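Local coordinates for protein type-iv like pilin ttha1219 (Thermus thermophilus, PDB 5G24) that is a type IV pilin-like protein of the outer membrane that probably serves as a subunit of a pilus-like fibre, at residues Leu176-Leu181 / Trp227-Pro232. Residues are numbered along the deposited sequence; the frame is centred on the assembly and turned at random.
Sequences LALYLL and WIVQTP
Two antiparallel neighbours in a four-stranded sheet meet where Leu178 pairs with Trp227, an example of a cross-strand hydrogen-bonded pair in which a tryptophan ring packs against the leucine opposite it. Leu178 N donates to Trp227 O at 2.7 Å, with an N-H...O angle of 172°, and Trp227 N returns a bond to Leu178 O. Leu176 and Val229, two residues along, form the next hydrogen-bonded pair, with the same reciprocal N-H...O bonds; the intervening pair, Ala177 and Ile228, is non-hydrogen-bonded, with Ile228 CA donating a C-H to Leu176 O at 3.2 Å. On the face carrying Leu178, the Trp227 indole folds back across the partner strand because CG sits between the backbone N and the carbonyl carbon (chi1 75°). Leu178 CB therefore lies over the six-membered ring, 3.5 Å from its centroid, a CH-pi contact, while Leu180 CD1 approaches Trp227 CH2 obliquely at 3.7 Å. As in other type IV pilins, this sheet packs on the long N-terminal helix: Leu178 meets Leu60, Leu180 meets Thr52 and Trp227 meets Ala53 of helix 35-61. With Trp227 replaced by an alanine, Leu178 CB would probably lose its ring partner and a gap would open beside Leu180, between sheet and helix. Next along this face, Leu178 CD1 presses tightly on Val229 CG1 at 3.4 Å; past the strand's end, Thr231 CG2 meets Leu176 CG. On the other face, Ile228 CD1 meets Ala177 CB at 3.5 Å, and both residues touch Trp155.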
ATOM      1  N   LEU A 176      -5.328  15.924  -4.803  1.00 30.98           N
ATOM      2  CA  LEU A 176      -6.539  15.190  -4.847  1.00 31.07           C
ATOM      3  C   LEU A 176      -7.039  14.827  -3.443  1.00 29.43           C
ATOM      4  O   LEU A 176      -6.232  14.623  -2.530  1.00 30.16           O
ATOM      5  CB  LEU A 176      -6.433  13.895  -5.621  1.00 31.92           C
ATOM      6  CG  LEU A 176      -5.941  14.034  -7.041  1.00 35.08           C
ATOM      7  CD1 LEU A 176      -5.901  12.617  -7.647  1.00 35.89           C
ATOM      8  CD2 LEU A 176      -6.793  14.974  -7.885  1.00 36.29           C
ATOM      9  N   ALA A 177      -8.358  14.773  -3.304  1.00 26.32           N
ATOM     10  CA  ALA A 177      -9.020  14.249  -2.098  1.00 25.52           C
ATOM     11  C   ALA A 177      -9.701  12.943  -2.475  1.00 25.26           C
ATOM     12  O   ALA A 177     -10.397  12.894  -3.519  1.00 25.82           O
ATOM     13  CB  ALA A 177     -10.044  15.235  -1.551  1.00 24.39           C
ATOM     14  N   LEU A 178      -9.488  11.899  -1.686  1.00 24.47           N
ATOM     15  CA  LEU A 178     -10.129  10.628  -1.967  1.00 24.76           C
ATOM     16  C   LEU A 178     -10.954  10.158  -0.811  1.00 24.29           C
ATOM     17  O   LEU A 178     -10.621  10.392   0.333  1.00 25.49           O
ATOM     18  CB  LEU A 178      -9.086   9.590  -2.326  1.00 26.51           C
ATOM     19  CG  LEU A 178      -8.337  10.037  -3.604  1.00 28.30           C
ATOM     20  CD1 LEU A 178      -6.911  10.418  -3.225  1.00 31.05           C
ATOM     21  CD2 LEU A 178      -8.226   8.948  -4.568  1.00 31.05           C
ATOM     22  N   TYR A 179     -12.117   9.598  -1.089  1.00 24.07           N
ATOM     23  CA  TYR A 179     -12.996   9.034  -0.067  1.00 21.36           C
ATOM     24  C   TYR A 179     -13.381   7.608  -0.416  1.00 20.87           C
ATOM     25  O   TYR A 179     -13.735   7.304  -1.585  1.00 20.01           O
ATOM     26  CB  TYR A 179     -14.231   9.871   0.074  1.00 22.34           C
ATOM     27  CG  TYR A 179     -15.318   9.292   0.938  1.00 20.84           C
ATOM     28  CD1 TYR A 179     -15.266   9.410   2.262  1.00 20.36           C
ATOM     29  CD2 TYR A 179     -16.324   8.553   0.398  1.00 22.01           C
ATOM     30  CE1 TYR A 179     -16.208   8.880   3.098  1.00 19.81           C
ATOM     31  CE2 TYR A 179     -17.337   7.975   1.210  1.00 22.24           C
ATOM     32  CZ  TYR A 179     -17.271   8.177   2.574  1.00 21.83           C
ATOM     33  OH  TYR A 179     -18.211   7.624   3.377  1.00 21.36           O
ATOM     34  N   LEU A 180     -13.294   6.757   0.581  1.00 20.09           N
ATOM     35  CA  LEU A 180     -13.740   5.361   0.532  1.00 21.92           C
ATOM     36  C   LEU A 180     -14.721   5.005   1.682  1.00 21.31           C
ATOM     37  O   LEU A 180     -14.498   5.432   2.848  1.00 23.62           O
ATOM     38  CB  LEU A 180     -12.558   4.373   0.642  1.00 23.42           C
ATOM     39  CG  LEU A 180     -11.795   4.175  -0.627  1.00 26.18           C
ATOM     40  CD1 LEU A 180     -10.578   3.288  -0.353  1.00 27.29           C
ATOM     41  CD2 LEU A 180     -12.708   3.584  -1.708  1.00 27.04           C
ATOM     42  N   LEU A 181     -15.730   4.210   1.355  1.00 19.44           N
ATOM     43  CA  LEU A 181     -16.678   3.642   2.355  1.00 19.11           C
ATOM     44  C   LEU A 181     -16.706   2.172   2.129  1.00 18.92           C
ATOM     45  O   LEU A 181     -16.845   1.713   1.016  1.00 19.63           O
ATOM     46  CB  LEU A 181     -18.066   4.218   2.159  1.00 18.52           C
ATOM     47  CG  LEU A 181     -19.172   3.642   3.038  1.00 19.62           C
ATOM     48  CD1 LEU A 181     -19.048   4.006   4.520  1.00 19.01           C
ATOM     49  CD2 LEU A 181     -20.517   4.046   2.458  1.00 19.66           C
ATOM     50  N   TRP A 227      -8.784  10.975   2.528  1.00 24.78           N
ATOM     51  CA  TRP A 227      -7.352  11.364   2.579  1.00 26.46           C
ATOM     52  C   TRP A 227      -6.955  12.168   1.353  1.00 26.85           C
ATOM     53  O   TRP A 227      -7.644  12.195   0.330  1.00 25.38           O
ATOM     54  CB  TRP A 227      -6.482  10.119   2.784  1.00 25.96           C
ATOM     55  CG  TRP A 227      -6.329   9.214   1.508  1.00 26.60           C
ATOM     56  CD1 TRP A 227      -5.181   9.040   0.748  1.00 27.25           C
ATOM     57  CD2 TRP A 227      -7.317   8.332   0.930  1.00 26.10           C
ATOM     58  NE1 TRP A 227      -5.438   8.175  -0.297  1.00 27.08           N
ATOM     59  CE2 TRP A 227      -6.701   7.681  -0.179  1.00 26.02           C
ATOM     60  CE3 TRP A 227      -8.630   7.986   1.275  1.00 24.85           C
ATOM     61  CZ2 TRP A 227      -7.388   6.804  -0.993  1.00 27.74           C
ATOM     62  CZ3 TRP A 227      -9.311   7.083   0.488  1.00 25.37           C
ATOM     63  CH2 TRP A 227      -8.679   6.473  -0.653  1.00 26.07           C
ATOM     64  N   ILE A 228      -5.854  12.887   1.521  1.00 30.36           N
ATOM     65  CA  ILE A 228      -5.422  13.879   0.512  1.00 31.86           C
ATOM     66  C   ILE A 228      -4.094  13.455  -0.059  1.00 31.45           C
ATOM     67  O   ILE A 228      -3.285  13.094   0.651  1.00 30.94           O
ATOM     68  CB  ILE A 228      -5.252  15.292   1.103  1.00 34.36           C
ATOM     69  CG1 ILE A 228      -6.518  15.772   1.876  1.00 33.95           C
ATOM     70  CG2 ILE A 228      -4.851  16.324   0.056  1.00 35.13           C
ATOM     71  CD1 ILE A 228      -7.812  15.790   1.126  1.00 33.74           C
ATOM     72  N   VAL A 229      -3.922  13.534  -1.372  1.00 34.54           N
ATOM     73  CA  VAL A 229      -2.680  13.263  -2.034  1.00 35.48           C
ATOM     74  C   VAL A 229      -2.277  14.489  -2.787  1.00 38.21           C
ATOM     75  O   VAL A 229      -2.977  14.968  -3.691  1.00 38.00           O
ATOM     76  CB  VAL A 229      -2.731  11.996  -2.894  1.00 36.61           C
ATOM     77  CG1 VAL A 229      -3.881  11.957  -3.814  1.00 38.26           C
ATOM     78  CG2 VAL A 229      -1.439  11.829  -3.733  1.00 39.26           C
ATOM     79  N   GLN A 230      -1.097  14.983  -2.446  1.00 40.82           N
ATOM     80  CA  GLN A 230      -0.466  16.056  -3.179  1.00 44.76           C
ATOM     81  C   GLN A 230      -0.142  15.566  -4.584  1.00 41.80           C
ATOM     82  O   GLN A 230       0.257  14.414  -4.760  1.00 41.17           O
ATOM     83  CB  GLN A 230       0.810  16.578  -2.454  1.00 49.72           C
ATOM     84  CG  GLN A 230       0.546  17.377  -1.186  1.00 57.18           C
ATOM     85  CD  GLN A 230      -0.206  18.714  -1.408  1.00 66.35           C
ATOM     86  OE1 GLN A 230      -0.314  19.213  -2.532  1.00 75.00           O
ATOM     87  NE2 GLN A 230      -0.693  19.317  -0.309  1.00 71.42           N
ATOM     88  N   THR A 231      -0.348  16.450  -5.567  1.00 38.88           N
ATOM     89  CA  THR A 231      -0.070  16.160  -6.969  1.00 38.87           C
ATOM     90  C   THR A 231       0.987  17.181  -7.595  1.00 39.90           C
ATOM     91  O   THR A 231       0.701  17.810  -8.572  1.00 41.73           O
ATOM     92  CB  THR A 231      -1.354  16.098  -7.793  1.00 37.80           C
ATOM     93  OG1 THR A 231      -2.062  17.351  -7.744  1.00 37.69           O
ATOM     94  CG2 THR A 231      -2.241  15.039  -7.292  1.00 36.07           C
ATOM     95  N   PRO A 232       2.190  17.305  -7.017  1.00 40.13           N
ATOM     96  CA  PRO A 232       3.205  18.295  -7.552  1.00 43.11           C
ATOM     97  C   PRO A 232       3.460  18.241  -9.045  1.00 43.56           C
ATOM     98  O   PRO A 232       3.651  19.271  -9.640  1.00 45.18           O
ATOM     99  CB  PRO A 232       4.516  17.960  -6.803  1.00 43.81           C
ATOM    100  CG  PRO A 232       4.331  16.582  -6.290  1.00 42.29           C
ATOM    101  CD  PRO A 232       2.816  16.360  -6.084  1.00 39.97           C
TER